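Local coordinates for Lmo2184 protein (Listeria monocytogenes serovar 1/2a, PDB 5JOQ) that probably serves as the lipid-anchored, substrate-binding component of an ABC transporter for iron uptake, with heme as its likely ligand, at residues Y187-G197 with A279-Y288. Sequence-based numbering, arbitrary orientation.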
# COMPACT_ATOMS: atom_id res chain seq x y z
N TYR A 187 -21.38 3.08 -4.79
CA TYR A 187 -21.55 4.17 -3.82
C TYR A 187 -20.93 5.48 -4.29
O TYR A 187 -21.53 6.55 -4.15
CB TYR A 187 -20.96 3.74 -2.48
CG TYR A 187 -20.75 4.89 -1.48
CD1 TYR A 187 -21.84 5.63 -1.00
CD2 TYR A 187 -19.48 5.19 -1.00
CE1 TYR A 187 -21.68 6.66 -0.08
CE2 TYR A 187 -19.29 6.21 -0.07
CZ TYR A 187 -20.39 6.93 0.40
OH TYR A 187 -20.21 7.93 1.31
N ILE A 188 -19.70 5.43 -4.83
CA ILE A 188 -19.11 6.68 -5.29
C ILE A 188 -19.93 7.24 -6.46
O ILE A 188 -20.07 8.45 -6.59
CB ILE A 188 -17.64 6.51 -5.69
CG1 ILE A 188 -16.79 5.99 -4.53
CG2 ILE A 188 -17.07 7.86 -6.26
CD1 ILE A 188 -16.70 6.93 -3.39
N GLY A 189 -20.47 6.37 -7.32
CA GLY A 189 -21.42 6.86 -8.33
C GLY A 189 -22.65 7.51 -7.74
O GLY A 189 -23.18 8.50 -8.28
N ASP A 190 -23.16 6.95 -6.63
CA ASP A 190 -24.30 7.57 -5.95
C ASP A 190 -23.95 8.96 -5.42
O ASP A 190 -24.77 9.89 -5.50
CB ASP A 190 -24.77 6.65 -4.81
CG ASP A 190 -26.14 7.01 -4.31
OD1 ASP A 190 -27.03 7.22 -5.17
OD2 ASP A 190 -26.35 7.10 -3.09
N LEU A 191 -22.74 9.14 -4.88
CA LEU A 191 -22.35 10.48 -4.39
C LEU A 191 -22.32 11.48 -5.53
O LEU A 191 -22.81 12.62 -5.39
CB LEU A 191 -20.98 10.43 -3.71
CG LEU A 191 -20.89 9.59 -2.43
CD1 LEU A 191 -19.41 9.59 -2.01
CD2 LEU A 191 -21.69 10.30 -1.33
N VAL A 192 -21.73 11.10 -6.67
CA VAL A 192 -21.69 11.99 -7.82
C VAL A 192 -23.11 12.37 -8.24
O VAL A 192 -23.41 13.54 -8.49
CB VAL A 192 -20.92 11.34 -8.98
CG1 VAL A 192 -21.13 12.14 -10.28
CG2 VAL A 192 -19.39 11.27 -8.65
N LYS A 193 -23.99 11.37 -8.32
CA LYS A 193 -25.38 11.62 -8.72
C LYS A 193 -26.06 12.60 -7.77
O LYS A 193 -26.74 13.54 -8.20
CB LYS A 193 -26.16 10.30 -8.75
CG LYS A 193 -27.65 10.45 -9.19
CD LYS A 193 -28.42 9.11 -9.20
CE LYS A 193 -29.04 8.80 -7.83
NZ LYS A 193 -29.92 7.56 -7.79
N LEU A 194 -25.93 12.35 -6.47
CA LEU A 194 -26.62 13.18 -5.49
C LEU A 194 -26.11 14.61 -5.51
O LEU A 194 -26.87 15.55 -5.27
CB LEU A 194 -26.45 12.58 -4.10
CG LEU A 194 -27.20 11.23 -3.85
CD1 LEU A 194 -26.77 10.65 -2.51
CD2 LEU A 194 -28.71 11.38 -3.88
N ALA A 195 -24.81 14.79 -5.78
CA ALA A 195 -24.22 16.13 -5.88
C ALA A 195 -24.46 16.78 -7.25
O ALA A 195 -23.94 17.88 -7.52
CB ALA A 195 -22.72 16.06 -5.59
N GLY A 196 -25.24 16.14 -8.12
CA GLY A 196 -25.66 16.77 -9.35
C GLY A 196 -24.82 16.41 -10.56
O GLY A 196 -25.17 16.80 -11.67
N GLY A 197 -23.73 15.66 -10.38
CA GLY A 197 -22.91 15.27 -11.51
C GLY A 197 -23.65 14.32 -12.44
O GLY A 197 -24.44 13.50 -12.01
N ALA A 279 -18.57 13.32 2.86
CA ALA A 279 -18.16 12.95 1.50
C ALA A 279 -18.98 13.71 0.47
O ALA A 279 -18.44 14.22 -0.52
CB ALA A 279 -18.31 11.45 1.30
N LEU A 280 -20.30 13.79 0.68
CA LEU A 280 -21.15 14.50 -0.28
C LEU A 280 -20.79 15.99 -0.34
O LEU A 280 -20.85 16.60 -1.41
CB LEU A 280 -22.62 14.31 0.10
CG LEU A 280 -23.64 14.70 -0.95
CD1 LEU A 280 -23.41 13.94 -2.25
CD2 LEU A 280 -25.08 14.46 -0.40
N LYS A 281 -20.44 16.59 0.79
CA LYS A 281 -20.07 18.00 0.79
C LYS A 281 -18.75 18.23 0.08
O LYS A 281 -18.55 19.27 -0.59
CB LYS A 281 -19.97 18.51 2.22
CG LYS A 281 -21.29 18.60 2.97
CD LYS A 281 -21.10 19.00 4.46
CE LYS A 281 -22.34 18.59 5.30
NZ LYS A 281 -22.04 18.21 6.72
N GLU A 282 -17.79 17.33 0.27
CA GLU A 282 -16.53 17.42 -0.46
C GLU A 282 -16.77 17.20 -1.96
O GLU A 282 -16.16 17.88 -2.80
CB GLU A 282 -15.54 16.41 0.13
CG GLU A 282 -14.10 16.65 -0.20
CD GLU A 282 -13.67 18.05 0.19
OE1 GLU A 282 -14.04 18.56 1.29
OE2 GLU A 282 -13.01 18.66 -0.66
N MET A 283 -17.70 16.31 -2.31
CA MET A 283 -18.03 16.09 -3.72
C MET A 283 -18.58 17.36 -4.34
O MET A 283 -18.21 17.72 -5.47
CB MET A 283 -19.04 14.94 -3.86
CG MET A 283 -19.37 14.60 -5.30
SD MET A 283 -18.00 13.93 -6.23
CE MET A 283 -17.68 12.35 -5.39
N GLU A 284 -19.45 18.07 -3.62
CA GLU A 284 -20.02 19.30 -4.14
C GLU A 284 -18.93 20.33 -4.41
O GLU A 284 -18.98 21.06 -5.41
CB GLU A 284 -21.08 19.83 -3.17
CG GLU A 284 -21.80 21.04 -3.69
CD GLU A 284 -22.71 21.70 -2.65
OE1 GLU A 284 -22.99 21.11 -1.57
OE2 GLU A 284 -23.13 22.85 -2.94
N LYS A 285 -17.90 20.39 -3.55
CA LYS A 285 -16.80 21.33 -3.76
C LYS A 285 -16.03 21.01 -5.04
O LYS A 285 -15.70 21.92 -5.81
CB LYS A 285 -15.84 21.31 -2.57
CG LYS A 285 -16.39 21.97 -1.32
CD LYS A 285 -15.38 21.95 -0.18
CE LYS A 285 -16.07 22.25 1.15
NZ LYS A 285 -15.28 21.73 2.31
N MET A 286 -15.75 19.73 -5.27
CA MET A 286 -15.00 19.33 -6.46
C MET A 286 -15.78 19.57 -7.74
O MET A 286 -15.21 19.95 -8.76
CB MET A 286 -14.63 17.86 -6.35
CG MET A 286 -13.42 17.61 -5.46
SD MET A 286 -13.04 15.85 -5.32
CE MET A 286 -14.40 15.25 -4.38
N LEU A 287 -17.09 19.29 -7.72
CA LEU A 287 -17.87 19.38 -8.95
C LEU A 287 -18.12 20.82 -9.38
O LEU A 287 -18.27 21.08 -10.57
CB LEU A 287 -19.22 18.66 -8.79
CG LEU A 287 -19.13 17.14 -8.59
CD1 LEU A 287 -20.55 16.51 -8.70
CD2 LEU A 287 -18.14 16.55 -9.59
N TYR A 288 -18.20 21.75 -8.43
CA TYR A 288 -18.57 23.14 -8.76
C TYR A 288 -17.54 24.19 -8.37
O TYR A 288 -17.56 25.27 -8.97
CB TYR A 288 -19.91 23.51 -8.10
CG TYR A 288 -20.98 22.51 -8.47
CD1 TYR A 288 -21.64 22.58 -9.70
CD2 TYR A 288 -21.31 21.47 -7.60
CE1 TYR A 288 -22.59 21.64 -10.06
CE2 TYR A 288 -22.24 20.51 -7.96
CZ TYR A 288 -22.89 20.60 -9.18
OH TYR A 288 -23.82 19.63 -9.55
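Ala195 and Glu284 are the closest CA pair across the contact, 5.5 Å apart, where the C-terminal end of helix 187-194 meets the side of helix 279-288. The axes of the two short helical segments come within 9.3 Å, with a signed crossing angle of -61°. Helix 187-194 closes in a Schellman motif, with Gly196 at positive phi as its C-prime residue. Just before it, Ala195 fits its small methyl among larger residues: CB lies 3.7 Å from Met283 CG and 3.8 Å from Leu287 CD1. The Met283 chain leaves with CG trans to N (chi1 -176°) and then bends twice, which carries CE over to Val192 CG2 at 3.8 Å. In the conformer given here, Leu280 CD1 touches Ala195 CB and rests against Leu194 CB and the carbonyl O of Leu191, while Leu191 CD1 reaches Ala279. At the C-terminal end of helix 279-288 the Tyr288 hydroxyl donates to Ala195 O (2.7 Å), in the carbonyl plane on a lone pair, with a C=O...OH angle of 139°. Val192, Met283 and Leu287 also pack on strands of the C-terminal lobe's sheet, and Leu280 on the long helix 140-161 that links the lobes, as in this binding-protein family. The contact exemplifies a helix end packed on another helix: small capping-turn residues permit close approach, and a side-chain hydroxyl takes up a carbonyl beyond the regular helical turns.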